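Local coordinates for protein putative oxidoreductase (PDB 3C24) that is a putative oxidoreductase that probably binds a nicotinamide dinucleotide cofactor in its Rossmann-type domain, its substrate being unknown, at residues A[62-73]-A[87-98]. Sequence-based numbering, arbitrary orientation.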
ATOM      1  N   ASP A  62      17.849 -40.377  13.098  1.00 36.07           N
ATOM      2  CA  ASP A  62      18.385 -39.907  11.815  1.00 34.48           C
ATOM      3  C   ASP A  62      17.997 -40.750  10.657  1.00 32.80           C
ATOM      4  O   ASP A  62      18.438 -40.515   9.545  1.00 33.26           O
ATOM      5  CB  ASP A  62      19.916 -39.892  11.847  1.00 37.10           C
ATOM      6  CG  ASP A  62      20.481 -38.895  12.847  1.00 42.40           C
ATOM      7  OD1 ASP A  62      19.789 -37.908  13.187  1.00 53.43           O
ATOM      8  OD2 ASP A  62      21.637 -39.098  13.292  1.00 55.87           O
ATOM      9  N   GLY A  63      17.184 -41.757  10.903  1.00 28.54           N
ATOM     10  CA  GLY A  63      16.774 -42.646   9.818  1.00 29.61           C
ATOM     11  C   GLY A  63      16.052 -41.940   8.694  1.00 29.90           C
ATOM     12  O   GLY A  63      15.990 -42.406   7.557  1.00 30.10           O
ATOM     13  N   TRP A  64      15.490 -40.798   9.037  1.00 29.77           N
ATOM     14  CA  TRP A  64      14.704 -40.033   8.059  1.00 28.92           C
ATOM     15  C   TRP A  64      15.524 -39.563   6.893  1.00 30.65           C
ATOM     16  O   TRP A  64      15.047 -39.461   5.754  1.00 27.98           O
ATOM     17  CB  TRP A  64      14.068 -38.827   8.711  1.00 26.94           C
ATOM     18  CG  TRP A  64      15.010 -37.862   9.301  1.00 28.20           C
ATOM     19  CD1 TRP A  64      15.452 -37.837  10.567  1.00 27.89           C
ATOM     20  CD2 TRP A  64      15.586 -36.737   8.647  1.00 24.03           C
ATOM     21  NE1 TRP A  64      16.294 -36.789  10.750  1.00 24.16           N
ATOM     22  CE2 TRP A  64      16.387 -36.083   9.582  1.00 25.85           C
ATOM     23  CE3 TRP A  64      15.505 -36.224   7.351  1.00 33.25           C
ATOM     24  CZ2 TRP A  64      17.103 -34.942   9.278  1.00 30.22           C
ATOM     25  CZ3 TRP A  64      16.226 -35.086   7.051  1.00 29.20           C
ATOM     26  CH2 TRP A  64      17.002 -34.459   8.000  1.00 28.94           C
ATOM     27  N   ILE A  65      16.769 -39.269   7.200  1.00 31.51           N
ATOM     28  CA  ILE A  65      17.683 -38.744   6.188  1.00 35.00           C
ATOM     29  C   ILE A  65      17.708 -39.633   4.933  1.00 36.46           C
ATOM     30  O   ILE A  65      17.662 -39.129   3.812  1.00 38.66           O
ATOM     31  CB  ILE A  65      19.101 -38.519   6.763  1.00 34.46           C
ATOM     32  CG1 ILE A  65      19.059 -37.423   7.832  1.00 33.92           C
ATOM     33  CG2 ILE A  65      20.062 -38.151   5.679  1.00 38.52           C
ATOM     34  CD1 ILE A  65      20.365 -37.219   8.572  1.00 36.59           C
ATOM     35  N   ASP A  66      17.681 -40.944   5.131  1.00 36.64           N
ATOM     36  CA  ASP A  66      17.745 -41.924   4.026  1.00 34.42           C
ATOM     37  C   ASP A  66      16.447 -42.132   3.334  1.00 33.07           C
ATOM     38  O   ASP A  66      16.378 -42.841   2.341  1.00 31.34           O
ATOM     39  CB  ASP A  66      18.156 -43.322   4.508  1.00 39.54           C
ATOM     40  CG  ASP A  66      19.636 -43.457   4.706  1.00 46.47           C
ATOM     41  OD1 ASP A  66      20.353 -42.432   4.648  1.00 57.32           O
ATOM     42  OD2 ASP A  66      20.073 -44.612   4.906  1.00 62.16           O
ATOM     43  N   GLU A  67      15.411 -41.492   3.840  1.00 29.74           N
ATOM     44  CA  GLU A  67      14.079 -41.655   3.251  1.00 28.82           C
ATOM     45  C   GLU A  67      13.633 -40.395   2.525  1.00 23.51           C
ATOM     46  O   GLU A  67      12.775 -40.433   1.673  1.00 27.64           O
ATOM     47  CB  GLU A  67      13.063 -41.993   4.350  1.00 28.62           C
ATOM     48  CG  GLU A  67      13.310 -43.385   4.996  1.00 37.49           C
ATOM     49  CD  GLU A  67      12.544 -43.603   6.308  1.00 51.05           C
ATOM     50  OE1 GLU A  67      12.368 -42.631   7.079  1.00 48.83           O
ATOM     51  OE2 GLU A  67      12.153 -44.763   6.593  1.00 55.40           O
ATOM     52  N   ALA A  68      14.303 -39.303   2.837  1.00 24.05           N
ATOM     53  CA  ALA A  68      13.888 -37.973   2.336  1.00 23.30           C
ATOM     54  C   ALA A  68      14.218 -37.696   0.893  1.00 23.40           C
ATOM     55  O   ALA A  68      15.388 -37.698   0.500  1.00 25.28           O
ATOM     56  CB  ALA A  68      14.502 -36.852   3.225  1.00 19.80           C
ATOM     57  N   ASP A  69      13.181 -37.359   0.139  1.00 19.35           N
ATOM     58  CA  ASP A  69      13.314 -36.935  -1.241  1.00 20.27           C
ATOM     59  C   ASP A  69      13.616 -35.424  -1.274  1.00 16.89           C
ATOM     60  O   ASP A  69      14.335 -34.889  -2.131  1.00 18.01           O
ATOM     61  CB  ASP A  69      12.040 -37.199  -2.022  1.00 21.60           C
ATOM     62  CG  ASP A  69      11.709 -38.672  -2.101  1.00 28.40           C
ATOM     63  OD1 ASP A  69      12.650 -39.451  -2.336  1.00 31.55           O
ATOM     64  OD2 ASP A  69      10.527 -39.049  -1.938  1.00 23.50           O
ATOM     65  N   VAL A  70      13.028 -34.748  -0.303  1.00 17.70           N
ATOM     66  CA  VAL A  70      13.089 -33.295  -0.188  1.00 16.47           C
ATOM     67  C   VAL A  70      13.363 -32.969   1.264  1.00 17.05           C
ATOM     68  O   VAL A  70      12.794 -33.579   2.163  1.00 18.80           O
ATOM     69  CB  VAL A  70      11.745 -32.643  -0.619  1.00 18.39           C
ATOM     70  CG1 VAL A  70      11.819 -31.107  -0.575  1.00 16.00           C
ATOM     71  CG2 VAL A  70      11.341 -33.103  -2.007  1.00 16.69           C
ATOM     72  N   VAL A  71      14.267 -32.024   1.479  1.00 13.45           N
ATOM     73  CA  VAL A  71      14.601 -31.498   2.817  1.00 17.96           C
ATOM     74  C   VAL A  71      14.432 -29.983   2.778  1.00 15.56           C
ATOM     75  O   VAL A  71      15.160 -29.251   2.112  1.00 17.25           O
ATOM     76  CB  VAL A  71      16.018 -31.859   3.248  1.00 18.75           C
ATOM     77  CG1 VAL A  71      16.318 -31.295   4.631  1.00 19.79           C
ATOM     78  CG2 VAL A  71      16.187 -33.366   3.218  1.00 20.33           C
ATOM     79  N   VAL A  72      13.460 -29.525   3.558  1.00 14.93           N
ATOM     80  CA  VAL A  72      13.062 -28.138   3.635  1.00 14.71           C
ATOM     81  C   VAL A  72      13.694 -27.482   4.833  1.00 16.36           C
ATOM     82  O   VAL A  72      13.521 -27.919   5.984  1.00 17.15           O
ATOM     83  CB  VAL A  72      11.514 -27.968   3.725  1.00 15.35           C
ATOM     84  CG1 VAL A  72      11.203 -26.458   3.831  1.00 17.26           C
ATOM     85  CG2 VAL A  72      10.803 -28.601   2.548  1.00 15.91           C
ATOM     86  N   LEU A  73      14.416 -26.407   4.578  1.00 19.35           N
ATOM     87  CA  LEU A  73      15.103 -25.678   5.633  1.00 19.90           C
ATOM     88  C   LEU A  73      14.259 -24.531   6.186  1.00 20.03           C
ATOM     89  O   LEU A  73      14.428 -23.384   5.793  1.00 20.58           O
ATOM     90  CB  LEU A  73      16.465 -25.135   5.126  1.00 18.14           C
ATOM     91  CG  LEU A  73      17.365 -26.169   4.415  1.00 23.96           C
ATOM     92  CD1 LEU A  73      18.724 -25.547   4.149  1.00 26.53           C
ATOM     93  CD2 LEU A  73      17.561 -27.418   5.225  1.00 19.28           C
ATOM     94  N   ILE A  87      23.676 -30.610   7.257  1.00 21.71           N
ATOM     95  CA  ILE A  87      22.783 -31.569   6.564  1.00 20.04           C
ATOM     96  C   ILE A  87      23.163 -31.895   5.130  1.00 17.82           C
ATOM     97  O   ILE A  87      23.072 -33.048   4.707  1.00 16.21           O
ATOM     98  CB  ILE A  87      21.255 -31.143   6.630  1.00 20.51           C
ATOM     99  CG1 ILE A  87      20.360 -32.344   6.277  1.00 24.05           C
ATOM    100  CG2 ILE A  87      20.893 -29.946   5.728  1.00 23.05           C
ATOM    101  CD1 ILE A  87      20.469 -33.548   7.219  1.00 23.52           C
ATOM    102  N   VAL A  88      23.580 -30.902   4.361  1.00 17.03           N
ATOM    103  CA  VAL A  88      23.888 -31.153   2.944  1.00 17.06           C
ATOM    104  C   VAL A  88      24.823 -32.344   2.709  1.00 18.89           C
ATOM    105  O   VAL A  88      24.584 -33.136   1.799  1.00 16.47           O
ATOM    106  CB  VAL A  88      24.346 -29.856   2.186  1.00 18.82           C
ATOM    107  CG1 VAL A  88      25.034 -30.163   0.802  1.00 19.44           C
ATOM    108  CG2 VAL A  88      23.162 -28.916   2.019  1.00 18.82           C
ATOM    109  N   PRO A  89      25.914 -32.477   3.492  1.00 17.58           N
ATOM    110  CA  PRO A  89      26.801 -33.627   3.213  1.00 18.31           C
ATOM    111  C   PRO A  89      26.234 -34.990   3.587  1.00 17.69           C
ATOM    112  O   PRO A  89      26.811 -36.048   3.204  1.00 16.74           O
ATOM    113  CB  PRO A  89      28.014 -33.356   4.095  1.00 19.83           C
ATOM    114  CG  PRO A  89      27.987 -31.888   4.370  1.00 20.79           C
ATOM    115  CD  PRO A  89      26.554 -31.486   4.382  1.00 19.32           C
ATOM    116  N   ARG A  90      25.117 -34.969   4.307  1.00 14.83           N
ATOM    117  CA  ARG A  90      24.505 -36.202   4.836  1.00 14.51           C
ATOM    118  C   ARG A  90      23.401 -36.820   3.991  1.00 13.95           C
ATOM    119  O   ARG A  90      23.061 -37.984   4.142  1.00 16.55           O
ATOM    120  CB  ARG A  90      23.959 -35.961   6.272  1.00 16.07           C
ATOM    121  CG  ARG A  90      24.961 -35.401   7.274  1.00 22.23           C
ATOM    122  CD  ARG A  90      24.285 -35.196   8.674  1.00 23.17           C
ATOM    123  NE  ARG A  90      23.991 -36.486   9.295  1.00 29.44           N
ATOM    124  CZ  ARG A  90      23.348 -36.657  10.449  1.00 29.92           C
ATOM    125  NH1 ARG A  90      22.920 -35.614  11.128  1.00 32.66           N
ATOM    126  NH2 ARG A  90      23.148 -37.871  10.922  1.00 34.50           N
ATOM    127  N   VAL A  91      22.822 -36.011   3.104  1.00 16.18           N
ATOM    128  CA  VAL A  91      21.694 -36.481   2.298  1.00 14.58           C
ATOM    129  C   VAL A  91      22.133 -37.366   1.126  1.00 13.39           C
ATOM    130  O   VAL A  91      23.279 -37.310   0.709  1.00 15.19           O
ATOM    131  CB  VAL A  91      20.808 -35.323   1.815  1.00 15.32           C
ATOM    132  CG1 VAL A  91      20.228 -34.542   3.042  1.00 13.13           C
ATOM    133  CG2 VAL A  91      21.596 -34.382   0.834  1.00 16.32           C
ATOM    134  N   ARG A  92      21.220 -38.194   0.625  1.00 14.52           N
ATOM    135  CA  ARG A  92      21.527 -39.063  -0.505  1.00 11.52           C
ATOM    136  C   ARG A  92      21.673 -38.228  -1.784  1.00 15.01           C
ATOM    137  O   ARG A  92      21.072 -37.131  -1.913  1.00 15.29           O
ATOM    138  CB  ARG A  92      20.414 -40.095  -0.729  1.00 15.72           C
ATOM    139  CG  ARG A  92      20.204 -41.077   0.416  1.00 21.54           C
ATOM    140  CD  ARG A  92      18.899 -41.864   0.130  1.00 28.29           C
ATOM    141  NE  ARG A  92      17.691 -41.008   0.106  1.00 28.71           N
ATOM    142  CZ  ARG A  92      16.487 -41.430  -0.270  1.00 38.83           C
ATOM    143  NH1 ARG A  92      16.308 -42.672  -0.686  1.00 37.58           N
ATOM    144  NH2 ARG A  92      15.457 -40.605  -0.260  1.00 32.75           N
ATOM    145  N   PRO A  93      22.500 -38.694  -2.724  1.00 14.21           N
ATOM    146  CA  PRO A  93      22.600 -37.963  -3.976  1.00 13.14           C
ATOM    147  C   PRO A  93      21.192 -37.761  -4.534  1.00 14.01           C
ATOM    148  O   PRO A  93      20.344 -38.639  -4.426  1.00 16.45           O
ATOM    149  CB  PRO A  93      23.367 -38.952  -4.873  1.00 16.42           C
ATOM    150  CG  PRO A  93      24.290 -39.663  -3.885  1.00 15.21           C
ATOM    151  CD  PRO A  93      23.420 -39.860  -2.667  1.00 14.53           C
ATOM    152  N   GLY A  94      20.949 -36.638  -5.174  1.00 13.52           N
ATOM    153  CA  GLY A  94      19.630 -36.412  -5.795  1.00 14.32           C
ATOM    154  C   GLY A  94      18.558 -35.843  -4.914  1.00 15.17           C
ATOM    155  O   GLY A  94      17.458 -35.518  -5.387  1.00 16.07           O
ATOM    156  N   THR A  95      18.876 -35.698  -3.630  1.00 12.98           N
ATOM    157  CA  THR A  95      17.965 -35.080  -2.682  1.00 12.80           C
ATOM    158  C   THR A  95      17.808 -33.605  -3.077  1.00 14.62           C
ATOM    159  O   THR A  95      18.778 -32.933  -3.456  1.00 14.94           O
ATOM    160  CB  THR A  95      18.496 -35.224  -1.238  1.00 11.86           C
ATOM    161  OG1 THR A  95      18.649 -36.602  -0.933  1.00 16.68           O
ATOM    162  CG2 THR A  95      17.545 -34.548  -0.210  1.00 12.92           C
ATOM    163  N   ILE A  96      16.587 -33.102  -2.926  1.00 16.05           N
ATOM    164  CA  ILE A  96      16.268 -31.700  -3.177  1.00 14.94           C
ATOM    165  C   ILE A  96      16.290 -30.978  -1.827  1.00 16.23           C
ATOM    166  O   ILE A  96      15.528 -31.287  -0.949  1.00 16.96           O
ATOM    167  CB  ILE A  96      14.884 -31.517  -3.800  1.00 15.09           C
ATOM    168  CG1 ILE A  96      14.840 -32.086  -5.203  1.00 14.88           C
ATOM    169  CG2 ILE A  96      14.494 -30.042  -3.896  1.00 16.41           C
ATOM    170  CD1 ILE A  96      13.350 -32.404  -5.703  1.00 17.43           C
ATOM    171  N   VAL A  97      17.257 -30.095  -1.672  1.00 13.69           N
ATOM    172  CA  VAL A  97      17.392 -29.211  -0.497  1.00 15.05           C
ATOM    173  C   VAL A  97      16.685 -27.904  -0.863  1.00 16.06           C
ATOM    174  O   VAL A  97      17.083 -27.167  -1.819  1.00 14.98           O
ATOM    175  CB  VAL A  97      18.854 -28.979  -0.151  1.00 15.95           C
ATOM    176  CG1 VAL A  97      18.963 -27.928   0.970  1.00 18.25           C
ATOM    177  CG2 VAL A  97      19.535 -30.343   0.219  1.00 17.61           C
ATOM    178  N   LEU A  98      15.605 -27.640  -0.128  1.00 16.25           N
ATOM    179  CA  LEU A  98      14.698 -26.560  -0.434  1.00 13.76           C
ATOM    180  C   LEU A  98      14.821 -25.422   0.573  1.00 14.68           C
ATOM    181  O   LEU A  98      14.624 -25.582   1.776  1.00 15.91           O
ATOM    182  CB  LEU A  98      13.287 -27.135  -0.530  1.00 13.59           C
ATOM    183  CG  LEU A  98      12.264 -26.466  -1.449  1.00 15.93           C
ATOM    184  CD1 LEU A  98      10.981 -27.331  -1.580  1.00 17.34           C
ATOM    185  CD2 LEU A  98      11.978 -25.072  -0.967  1.00 20.60           C
TER
HETATM  186  O   HOH W   1      18.463 -38.138   1.552  1.00 19.48           O
HETATM  187  O   HOH W   2      21.747 -40.518   3.310  1.00 35.68           O
HETATM  188  O   HOH W   3      14.790 -35.906  -4.713  1.00 23.19           O
HETATM  189  O   HOH W   4      13.087 -41.890  -1.705  1.00 35.32           O
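A bend at chi3 (-63°) turns the guanidinium of R92 beneath the backbone of residues 66-68, while the opposite bend in R90 (chi3 70°) sends its head to D62 and the CD1 methyl of I65. Both arginines belong to the return connection of a right-handed beta-alpha-beta crossover in a Rossmann-type fold, a worked example of how parallel strands are tied together beyond their own ladder. In that ladder V71 lies at the centre: its N donates to I96 O (2.8 Å), its O accepts from L98 N, and L73 N then meets L98 O. On one sheet face V70 CG1 packs on L98 CD1 (4.0 Å); on the other, V71 CG2 touches T95 CG2, and I87 CD1 runs on to I65 CD1 and W64 CH2. The D66-E67 peptide lies tilted over one face of the R92 guanidinium, D66 C 3.6 Å above its centre and D66 O nearer, 3.0 Å from CZ; NH2 reaches A68 O at 3.0 Å, from above that carbonyl's plane. Replacing R92 by an alanine would probably leave A68 O without this donor and open a gap beside the D66-E67 peptide. Water 1 links I65 O, R92 N and T95 OG1. At the outer end I65 CD1 covers one face of the R90 guanidinium, whose NH2 forms a salt bridge with D62 OD2 at 3.1 Å, the carboxylate standing perpendicular to the guanidinium plane.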